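Long-range contact in FACT complex subunit POB3 (Chaetomium thermophilum var. thermophilum, PDB 4KHB), which probably acts within the FACT complex as a histone chaperone that reorganises nucleosomes during transcription, replication and repair of DNA: residues A6-S18 and V72-L86. Numbering follows the deposited sequence.
Sequences AIESFDHIYLDLS and VIQLDGFQQEDYERL
F10 turns its CG anti to its own carbonyl carbon (chi1 -65°), which sends the ring from strand 8-11 toward R85 and L86, while the bend of R85 at chi3 (108°) lays the guanidinium flat on that ring. The two planes are only 14° apart and their centres 3.8 Å from each other, an off-centre cation-pi stack. On the opposite face of F10, L86 CD2 makes a CH-pi contact, and F78 brings its edge to the F10 ring in a T-shaped pair, with F78 CE1 3.7 Å from F10 CG. F78 in turn receives I13 CD1 over the centre of one face, 3.7 Å from the ring centroid. Phenylalanine suits position 10 because it offers two flat faces, one for the R85 cation and one for the L86 methyl; an alanine here would probably open a gap between R85 and L86, leave the cation without the surface it lies on, and deprive the F78 edge of its partner.

R85 NE also forms a salt bridge with E8 OE1, and R85 NH2 donates to S9 O at 2.6 Å.

Beyond the corner at H12, strand 13-15 pairs antiparallel with strand 72-78. Y14 N gives a nearly straight bond to D76 O (2.9 Å), and D76 N returns one to Y14 O. D16 extends the pairing: its backbone N donates to Q74 O, and its OD1 accepts Q74 N at 2.8 Å on the syn side, tilted out of the carboxylate plane. K170 forms a salt bridge with the same OD1. G77 and F78 together face Y61 in a G1 bulge, where a CB on G77 would press against D76 O.

Residues 6-18 thus supply outer strands to both sheets of this PH-like domain, and strand 8-11 packs on helix 83-92. There the F10 face and the E8 and S9 oxygens fix the plane and rotation of the R85 cation, while backbone bonds set the register at the other end.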
ATOM      1  N   ALA H   6     -17.768  12.213 -26.211  1.00 45.82           N
ATOM      2  CA  ALA H   6     -18.886  11.728 -25.418  1.00 41.73           C
ATOM      3  C   ALA H   6     -18.383  10.696 -24.424  1.00 35.06           C
ATOM      4  O   ALA H   6     -18.602  10.811 -23.217  1.00 33.54           O
ATOM      5  CB  ALA H   6     -19.961  11.131 -26.318  1.00 38.28           C
ATOM      6  N   ILE H   7     -17.708   9.682 -24.957  1.00 30.56           N
ATOM      7  CA  ILE H   7     -17.068   8.640 -24.161  1.00 28.37           C
ATOM      8  C   ILE H   7     -15.548   8.735 -24.224  1.00 31.02           C
ATOM      9  O   ILE H   7     -14.976   8.911 -25.300  1.00 38.70           O
ATOM     10  CB  ILE H   7     -17.486   7.229 -24.661  1.00 24.38           C
ATOM     11  CG1 ILE H   7     -18.812   6.787 -24.039  1.00 31.30           C
ATOM     12  CG2 ILE H   7     -16.441   6.188 -24.301  1.00 34.36           C
ATOM     13  CD1 ILE H   7     -19.395   7.752 -23.040  1.00 31.77           C
ATOM     14  N   GLU H   8     -14.900   8.641 -23.067  1.00 24.98           N
ATOM     15  CA  GLU H   8     -13.459   8.436 -23.020  1.00 24.24           C
ATOM     16  C   GLU H   8     -13.171   7.040 -22.496  1.00 24.99           C
ATOM     17  O   GLU H   8     -13.549   6.696 -21.373  1.00 27.32           O
ATOM     18  CB  GLU H   8     -12.777   9.478 -22.135  1.00 26.24           C
ATOM     19  CG  GLU H   8     -12.722  10.872 -22.731  1.00 29.29           C
ATOM     20  CD  GLU H   8     -11.729  10.964 -23.873  1.00 34.00           C
ATOM     21  OE1 GLU H   8     -10.852  10.079 -23.968  1.00 31.80           O
ATOM     22  OE2 GLU H   8     -11.814  11.924 -24.665  1.00 36.53           O
ATOM     23  N   SER H   9     -12.505   6.233 -23.313  1.00 23.53           N
ATOM     24  CA  SER H   9     -12.298   4.833 -22.973  1.00 25.42           C
ATOM     25  C   SER H   9     -10.820   4.546 -22.766  1.00 25.46           C
ATOM     26  O   SER H   9      -9.962   5.148 -23.416  1.00 27.59           O
ATOM     27  CB  SER H   9     -12.878   3.928 -24.063  1.00 26.65           C
ATOM     28  OG  SER H   9     -12.728   2.564 -23.718  1.00 39.48           O
ATOM     29  N   PHE H  10     -10.530   3.617 -21.863  1.00 19.40           N
ATOM     30  CA  PHE H  10      -9.157   3.250 -21.549  1.00 21.04           C
ATOM     31  C   PHE H  10      -9.094   1.739 -21.390  1.00 24.79           C
ATOM     32  O   PHE H  10      -9.931   1.147 -20.702  1.00 23.44           O
ATOM     33  CB  PHE H  10      -8.692   3.944 -20.267  1.00 18.28           C
ATOM     34  CG  PHE H  10      -8.611   5.441 -20.379  1.00 18.91           C
ATOM     35  CD1 PHE H  10      -9.717   6.238 -20.113  1.00 13.58           C
ATOM     36  CD2 PHE H  10      -7.424   6.051 -20.760  1.00 17.46           C
ATOM     37  CE1 PHE H  10      -9.637   7.621 -20.218  1.00 15.78           C
ATOM     38  CE2 PHE H  10      -7.336   7.428 -20.866  1.00 18.50           C
ATOM     39  CZ  PHE H  10      -8.442   8.215 -20.595  1.00 16.52           C
ATOM     40  N   ASP H  11      -8.112   1.114 -22.029  1.00 19.68           N
ATOM     41  CA  ASP H  11      -8.032  -0.340 -22.037  1.00 23.00           C
ATOM     42  C   ASP H  11      -7.011  -0.882 -21.044  1.00 27.01           C
ATOM     43  O   ASP H  11      -6.107  -0.161 -20.614  1.00 14.98           O
ATOM     44  CB  ASP H  11      -7.713  -0.837 -23.450  1.00 38.45           C
ATOM     45  CG  ASP H  11      -8.960  -1.219 -24.224  1.00 40.63           C
ATOM     46  OD1 ASP H  11      -9.834  -1.897 -23.644  1.00 48.52           O
ATOM     47  OD2 ASP H  11      -9.068  -0.840 -25.408  1.00 53.18           O
ATOM     48  N   HIS H  12      -7.174  -2.154 -20.683  1.00 25.01           N
ATOM     49  CA  HIS H  12      -6.235  -2.860 -19.812  1.00 24.27           C
ATOM     50  C   HIS H  12      -6.137  -2.235 -18.420  1.00 23.38           C
ATOM     51  O   HIS H  12      -5.039  -1.987 -17.918  1.00 26.60           O
ATOM     52  CB  HIS H  12      -4.848  -2.963 -20.457  1.00 24.04           C
ATOM     53  CG  HIS H  12      -4.039  -4.120 -19.959  1.00 32.21           C
ATOM     54  ND1 HIS H  12      -4.456  -5.428 -20.081  1.00 30.55           N
ATOM     55  CD2 HIS H  12      -2.841  -4.165 -19.330  1.00 29.65           C
ATOM     56  CE1 HIS H  12      -3.549  -6.229 -19.549  1.00 34.24           C
ATOM     57  NE2 HIS H  12      -2.558  -5.487 -19.087  1.00 35.61           N
ATOM     58  N   ILE H  13      -7.286  -1.993 -17.798  1.00 20.89           N
ATOM     59  CA  ILE H  13      -7.322  -1.359 -16.485  1.00 18.58           C
ATOM     60  C   ILE H  13      -7.817  -2.339 -15.420  1.00 20.14           C
ATOM     61  O   ILE H  13      -8.787  -3.068 -15.641  1.00 21.17           O
ATOM     62  CB  ILE H  13      -8.221  -0.103 -16.500  1.00 18.29           C
ATOM     63  CG1 ILE H  13      -7.771   0.866 -17.599  1.00 17.40           C
ATOM     64  CG2 ILE H  13      -8.230   0.572 -15.133  1.00 17.04           C
ATOM     65  CD1 ILE H  13      -6.327   1.330 -17.464  1.00 16.39           C
ATOM     66  N   TYR H  14      -7.148  -2.358 -14.269  1.00 16.23           N
ATOM     67  CA  TYR H  14      -7.555  -3.215 -13.160  1.00 19.36           C
ATOM     68  C   TYR H  14      -8.369  -2.413 -12.149  1.00 19.16           C
ATOM     69  O   TYR H  14      -7.973  -1.311 -11.755  1.00 17.01           O
ATOM     70  CB  TYR H  14      -6.334  -3.838 -12.474  1.00 19.30           C
ATOM     71  CG  TYR H  14      -5.442  -4.660 -13.378  1.00 25.76           C
ATOM     72  CD1 TYR H  14      -4.416  -4.068 -14.105  1.00 24.62           C
ATOM     73  CD2 TYR H  14      -5.616  -6.033 -13.490  1.00 24.65           C
ATOM     74  CE1 TYR H  14      -3.594  -4.820 -14.923  1.00 21.82           C
ATOM     75  CE2 TYR H  14      -4.799  -6.792 -14.303  1.00 23.89           C
ATOM     76  CZ  TYR H  14      -3.793  -6.181 -15.018  1.00 23.31           C
ATOM     77  OH  TYR H  14      -2.978  -6.935 -15.831  1.00 25.70           O
ATOM     78  N   LEU H  15      -9.507  -2.962 -11.735  1.00 16.83           N
ATOM     79  CA  LEU H  15     -10.366  -2.289 -10.769  1.00 20.35           C
ATOM     80  C   LEU H  15     -10.215  -2.932  -9.393  1.00 17.23           C
ATOM     81  O   LEU H  15     -10.505  -4.119  -9.219  1.00 16.80           O
ATOM     82  CB  LEU H  15     -11.827  -2.316 -11.250  1.00 17.56           C
ATOM     83  CG  LEU H  15     -12.995  -1.794 -10.401  1.00 27.41           C
ATOM     84  CD1 LEU H  15     -13.607  -2.901  -9.554  1.00 25.12           C
ATOM     85  CD2 LEU H  15     -12.582  -0.616  -9.527  1.00 20.71           C
ATOM     86  N   ASP H  16      -9.782  -2.126  -8.421  1.00 16.07           N
ATOM     87  CA  ASP H  16      -9.607  -2.564  -7.032  1.00 16.96           C
ATOM     88  C   ASP H  16      -8.808  -3.860  -6.879  1.00 16.69           C
ATOM     89  O   ASP H  16      -9.267  -4.816  -6.250  1.00 17.97           O
ATOM     90  CB  ASP H  16     -10.961  -2.667  -6.319  1.00 12.49           C
ATOM     91  CG  ASP H  16     -11.538  -1.305  -5.967  1.00 17.59           C
ATOM     92  OD1 ASP H  16     -10.754  -0.337  -5.848  1.00 19.27           O
ATOM     93  OD2 ASP H  16     -12.773  -1.201  -5.815  1.00 31.59           O
ATOM     94  N   LEU H  17      -7.619  -3.880  -7.479  1.00 18.02           N
ATOM     95  CA  LEU H  17      -6.710  -5.026  -7.418  1.00 20.57           C
ATOM     96  C   LEU H  17      -7.321  -6.260  -8.064  1.00 22.11           C
ATOM     97  O   LEU H  17      -7.078  -7.387  -7.625  1.00 22.23           O
ATOM     98  CB  LEU H  17      -6.257  -5.332  -5.982  1.00 17.97           C
ATOM     99  CG  LEU H  17      -5.753  -4.156  -5.143  1.00 21.01           C
ATOM    100  CD1 LEU H  17      -5.025  -4.640  -3.896  1.00 23.26           C
ATOM    101  CD2 LEU H  17      -4.868  -3.255  -5.967  1.00 22.30           C
ATOM    102  N   SER H  18      -8.116  -6.042  -9.107  1.00 21.22           N
ATOM    103  CA  SER H  18      -8.678  -7.151  -9.859  1.00 21.79           C
ATOM    104  C   SER H  18      -7.548  -7.965 -10.468  1.00 28.97           C
ATOM    105  O   SER H  18      -6.528  -7.420 -10.893  1.00 27.28           O
ATOM    106  CB  SER H  18      -9.622  -6.645 -10.953  1.00 20.44           C
ATOM    107  OG  SER H  18      -8.922  -5.908 -11.938  1.00 17.81           O
ATOM    108  N   VAL H  72     -12.798   4.364  -1.384  1.00 16.97           N
ATOM    109  CA  VAL H  72     -11.821   4.556  -2.455  1.00 21.45           C
ATOM    110  C   VAL H  72     -11.996   3.561  -3.605  1.00 17.47           C
ATOM    111  O   VAL H  72     -12.223   2.370  -3.382  1.00 17.27           O
ATOM    112  CB  VAL H  72     -10.358   4.502  -1.935  1.00 22.05           C
ATOM    113  CG1 VAL H  72     -10.032   5.737  -1.122  1.00 30.70           C
ATOM    114  CG2 VAL H  72     -10.126   3.246  -1.113  1.00 19.79           C
ATOM    115  N   ILE H  73     -11.897   4.064  -4.833  1.00 16.84           N
ATOM    116  CA  ILE H  73     -11.926   3.212  -6.019  1.00 15.49           C
ATOM    117  C   ILE H  73     -10.557   3.290  -6.683  1.00 12.31           C
ATOM    118  O   ILE H  73     -10.106   4.371  -7.069  1.00  9.55           O
ATOM    119  CB  ILE H  73     -13.010   3.664  -7.017  1.00 16.08           C
ATOM    120  CG1 ILE H  73     -14.385   3.646  -6.346  1.00 22.98           C
ATOM    121  CG2 ILE H  73     -13.019   2.757  -8.245  1.00 14.22           C
ATOM    122  CD1 ILE H  73     -14.806   2.268  -5.859  1.00 18.79           C
ATOM    123  N   GLN H  74      -9.892   2.143  -6.801  1.00 13.07           N
ATOM    124  CA  GLN H  74      -8.552   2.095  -7.370  1.00 14.10           C
ATOM    125  C   GLN H  74      -8.530   1.548  -8.795  1.00  9.94           C
ATOM    126  O   GLN H  74      -8.915   0.402  -9.041  1.00 10.37           O
ATOM    127  CB  GLN H  74      -7.625   1.274  -6.464  1.00 11.26           C
ATOM    128  CG  GLN H  74      -7.245   1.976  -5.166  1.00 19.46           C
ATOM    129  CD  GLN H  74      -6.592   1.047  -4.164  1.00 23.48           C
ATOM    130  OE1 GLN H  74      -7.218   0.616  -3.194  1.00 19.96           O
ATOM    131  NE2 GLN H  74      -5.327   0.719  -4.401  1.00 17.58           N
ATOM    132  N   LEU H  75      -8.083   2.387  -9.725  1.00 15.02           N
ATOM    133  CA  LEU H  75      -7.915   1.992 -11.115  1.00 12.84           C
ATOM    134  C   LEU H  75      -6.456   2.148 -11.542  1.00 16.00           C
ATOM    135  O   LEU H  75      -5.994   3.276 -11.759  1.00 15.00           O
ATOM    136  CB  LEU H  75      -8.804   2.858 -12.010  1.00 12.73           C
ATOM    137  CG  LEU H  75     -10.306   2.882 -11.723  1.00 15.95           C
ATOM    138  CD1 LEU H  75     -10.947   4.109 -12.348  1.00 13.99           C
ATOM    139  CD2 LEU H  75     -10.974   1.626 -12.241  1.00 16.82           C
ATOM    140  N   ASP H  76      -5.729   1.038 -11.664  1.00 14.79           N
ATOM    141  CA  ASP H  76      -4.345   1.111 -12.136  1.00 18.49           C
ATOM    142  C   ASP H  76      -4.168   0.346 -13.450  1.00 17.10           C
ATOM    143  O   ASP H  76      -4.988  -0.505 -13.802  1.00 16.03           O
ATOM    144  CB  ASP H  76      -3.333   0.663 -11.065  1.00 23.27           C
ATOM    145  CG  ASP H  76      -3.500  -0.787 -10.652  1.00 32.96           C
ATOM    146  OD1 ASP H  76      -4.460  -1.445 -11.106  1.00 43.24           O
ATOM    147  OD2 ASP H  76      -2.659  -1.275  -9.865  1.00 42.06           O
ATOM    148  N   GLY H  77      -3.088   0.653 -14.163  1.00 17.95           N
ATOM    149  CA  GLY H  77      -2.819   0.054 -15.457  1.00 16.07           C
ATOM    150  C   GLY H  77      -2.807   1.112 -16.542  1.00 17.21           C
ATOM    151  O   GLY H  77      -2.623   0.809 -17.723  1.00 16.32           O
ATOM    152  N   PHE H  78      -2.987   2.366 -16.140  1.00 15.46           N
ATOM    153  CA  PHE H  78      -2.917   3.473 -17.082  1.00 16.30           C
ATOM    154  C   PHE H  78      -1.476   3.692 -17.522  1.00 19.51           C
ATOM    155  O   PHE H  78      -0.535   3.330 -16.811  1.00 14.52           O
ATOM    156  CB  PHE H  78      -3.462   4.758 -16.456  1.00 10.77           C
ATOM    157  CG  PHE H  78      -4.939   4.731 -16.189  1.00 15.39           C
ATOM    158  CD1 PHE H  78      -5.847   5.026 -17.198  1.00 12.44           C
ATOM    159  CD2 PHE H  78      -5.419   4.444 -14.919  1.00 13.14           C
ATOM    160  CE1 PHE H  78      -7.210   5.013 -16.952  1.00 15.14           C
ATOM    161  CE2 PHE H  78      -6.781   4.431 -14.664  1.00 12.31           C
ATOM    162  CZ  PHE H  78      -7.678   4.716 -15.681  1.00 13.04           C
ATOM    163  N   GLN H  79      -1.304   4.287 -18.696  1.00 17.43           N
ATOM    164  CA  GLN H  79       0.024   4.670 -19.149  1.00 19.70           C
ATOM    165  C   GLN H  79       0.294   6.101 -18.709  1.00 22.81           C
ATOM    166  O   GLN H  79      -0.641   6.859 -18.447  1.00 15.87           O
ATOM    167  CB  GLN H  79       0.133   4.548 -20.671  1.00 23.30           C
ATOM    168  CG  GLN H  79      -0.134   3.141 -21.189  1.00 26.97           C
ATOM    169  CD  GLN H  79       1.143   2.356 -21.410  1.00 46.80           C
ATOM    170  OE1 GLN H  79       2.034   2.788 -22.141  1.00 56.57           O
ATOM    171  NE2 GLN H  79       1.241   1.195 -20.771  1.00 53.06           N
ATOM    172  N   GLN H  80       1.571   6.457 -18.606  1.00 23.93           N
ATOM    173  CA  GLN H  80       1.971   7.797 -18.192  1.00 25.49           C
ATOM    174  C   GLN H  80       1.397   8.861 -19.127  1.00 24.01           C
ATOM    175  O   GLN H  80       1.099   9.980 -18.705  1.00 25.53           O
ATOM    176  CB  GLN H  80       3.502   7.895 -18.146  1.00 26.40           C
ATOM    177  CG  GLN H  80       4.039   9.218 -17.608  1.00 34.38           C
ATOM    178  CD  GLN H  80       5.530   9.176 -17.321  1.00 37.98           C
ATOM    179  OE1 GLN H  80       6.346   9.058 -18.234  1.00 42.93           O
ATOM    180  NE2 GLN H  80       5.889   9.270 -16.047  1.00 34.94           N
ATOM    181  N   GLU H  81       1.239   8.496 -20.397  1.00 17.61           N
ATOM    182  CA  GLU H  81       0.709   9.397 -21.415  1.00 19.53           C
ATOM    183  C   GLU H  81      -0.773   9.717 -21.197  1.00 21.24           C
ATOM    184  O   GLU H  81      -1.300  10.685 -21.757  1.00 17.82           O
ATOM    185  CB  GLU H  81       0.931   8.787 -22.809  1.00 24.59           C
ATOM    186  CG  GLU H  81      -0.341   8.446 -23.580  1.00 31.83           C
ATOM    187  CD  GLU H  81      -0.116   7.395 -24.650  1.00 57.59           C
ATOM    188  OE1 GLU H  81      -0.672   7.541 -25.759  1.00 59.67           O
ATOM    189  OE2 GLU H  81       0.610   6.416 -24.377  1.00 59.44           O
ATOM    190  N   ASP H  82      -1.433   8.928 -20.354  1.00 17.53           N
ATOM    191  CA  ASP H  82      -2.878   9.038 -20.180  1.00 18.20           C
ATOM    192  C   ASP H  82      -3.289  10.193 -19.267  1.00 17.03           C
ATOM    193  O   ASP H  82      -4.475  10.497 -19.159  1.00 16.62           O
ATOM    194  CB  ASP H  82      -3.458   7.730 -19.621  1.00 17.81           C
ATOM    195  CG  ASP H  82      -3.377   6.579 -20.604  1.00 23.48           C
ATOM    196  OD1 ASP H  82      -3.506   6.816 -21.822  1.00 35.42           O
ATOM    197  OD2 ASP H  82      -3.183   5.431 -20.147  1.00 20.70           O
ATOM    198  N   TYR H  83      -2.322  10.820 -18.602  1.00 20.05           N
ATOM    199  CA  TYR H  83      -2.630  11.836 -17.590  1.00 17.01           C
ATOM    200  C   TYR H  83      -3.466  13.020 -18.068  1.00 16.81           C
ATOM    201  O   TYR H  83      -4.454  13.389 -17.429  1.00 15.16           O
ATOM    202  CB  TYR H  83      -1.361  12.353 -16.901  1.00 13.61           C
ATOM    203  CG  TYR H  83      -1.667  13.467 -15.927  1.00 16.64           C
ATOM    204  CD1 TYR H  83      -2.162  13.187 -14.661  1.00 13.56           C
ATOM    205  CD2 TYR H  83      -1.480  14.799 -16.281  1.00 15.15           C
ATOM    206  CE1 TYR H  83      -2.461  14.200 -13.774  1.00 16.30           C
ATOM    207  CE2 TYR H  83      -1.778  15.815 -15.403  1.00 15.64           C
ATOM    208  CZ  TYR H  83      -2.264  15.510 -14.152  1.00 18.08           C
ATOM    209  OH  TYR H  83      -2.559  16.524 -13.273  1.00 21.25           O
ATOM    210  N   GLU H  84      -3.058  13.616 -19.183  1.00 17.79           N
ATOM    211  CA  GLU H  84      -3.670  14.854 -19.661  1.00 21.41           C
ATOM    212  C   GLU H  84      -5.138  14.659 -20.050  1.00 17.86           C
ATOM    213  O   GLU H  84      -5.973  15.544 -19.830  1.00 17.76           O
ATOM    214  CB  GLU H  84      -2.823  15.472 -20.790  1.00 22.54           C
ATOM    215  CG  GLU H  84      -2.730  14.656 -22.076  1.00 43.39           C
ATOM    216  CD  GLU H  84      -2.476  15.528 -23.297  1.00 61.16           C
ATOM    217  OE1 GLU H  84      -2.313  16.759 -23.133  1.00 56.37           O
ATOM    218  OE2 GLU H  84      -2.450  14.988 -24.423  1.00 63.79           O
ATOM    219  N   ARG H  85      -5.447  13.493 -20.607  1.00 16.60           N
ATOM    220  CA  ARG H  85      -6.817  13.131 -20.941  1.00 17.95           C
ATOM    221  C   ARG H  85      -7.647  12.974 -19.668  1.00 19.18           C
ATOM    222  O   ARG H  85      -8.763  13.484 -19.574  1.00 20.47           O
ATOM    223  CB  ARG H  85      -6.825  11.824 -21.734  1.00 13.95           C
ATOM    224  CG  ARG H  85      -7.635  11.862 -23.021  1.00 16.75           C
ATOM    225  CD  ARG H  85      -7.369  10.624 -23.869  1.00 22.52           C
ATOM    226  NE  ARG H  85      -8.504   9.704 -23.864  1.00 24.01           N
ATOM    227  CZ  ARG H  85      -8.400   8.383 -23.983  1.00 22.38           C
ATOM    228  NH1 ARG H  85      -7.209   7.817 -24.116  1.00 22.57           N
ATOM    229  NH2 ARG H  85      -9.490   7.629 -23.965  1.00 21.69           N
ATOM    230  N   LEU H  86      -7.097  12.247 -18.697  1.00 13.46           N
ATOM    231  CA  LEU H  86      -7.770  12.002 -17.423  1.00 15.50           C
ATOM    232  C   LEU H  86      -8.017  13.294 -16.649  1.00 17.29           C
ATOM    233  O   LEU H  86      -9.072  13.468 -16.037  1.00 15.75           O
ATOM    234  CB  LEU H  86      -6.967  11.009 -16.574  1.00  9.36           C
ATOM    235  CG  LEU H  86      -6.874   9.581 -17.124  1.00 13.88           C
ATOM    236  CD1 LEU H  86      -5.781   8.792 -16.436  1.00  8.51           C
ATOM    237  CD2 LEU H  86      -8.205   8.867 -16.973  1.00 13.14           C
TER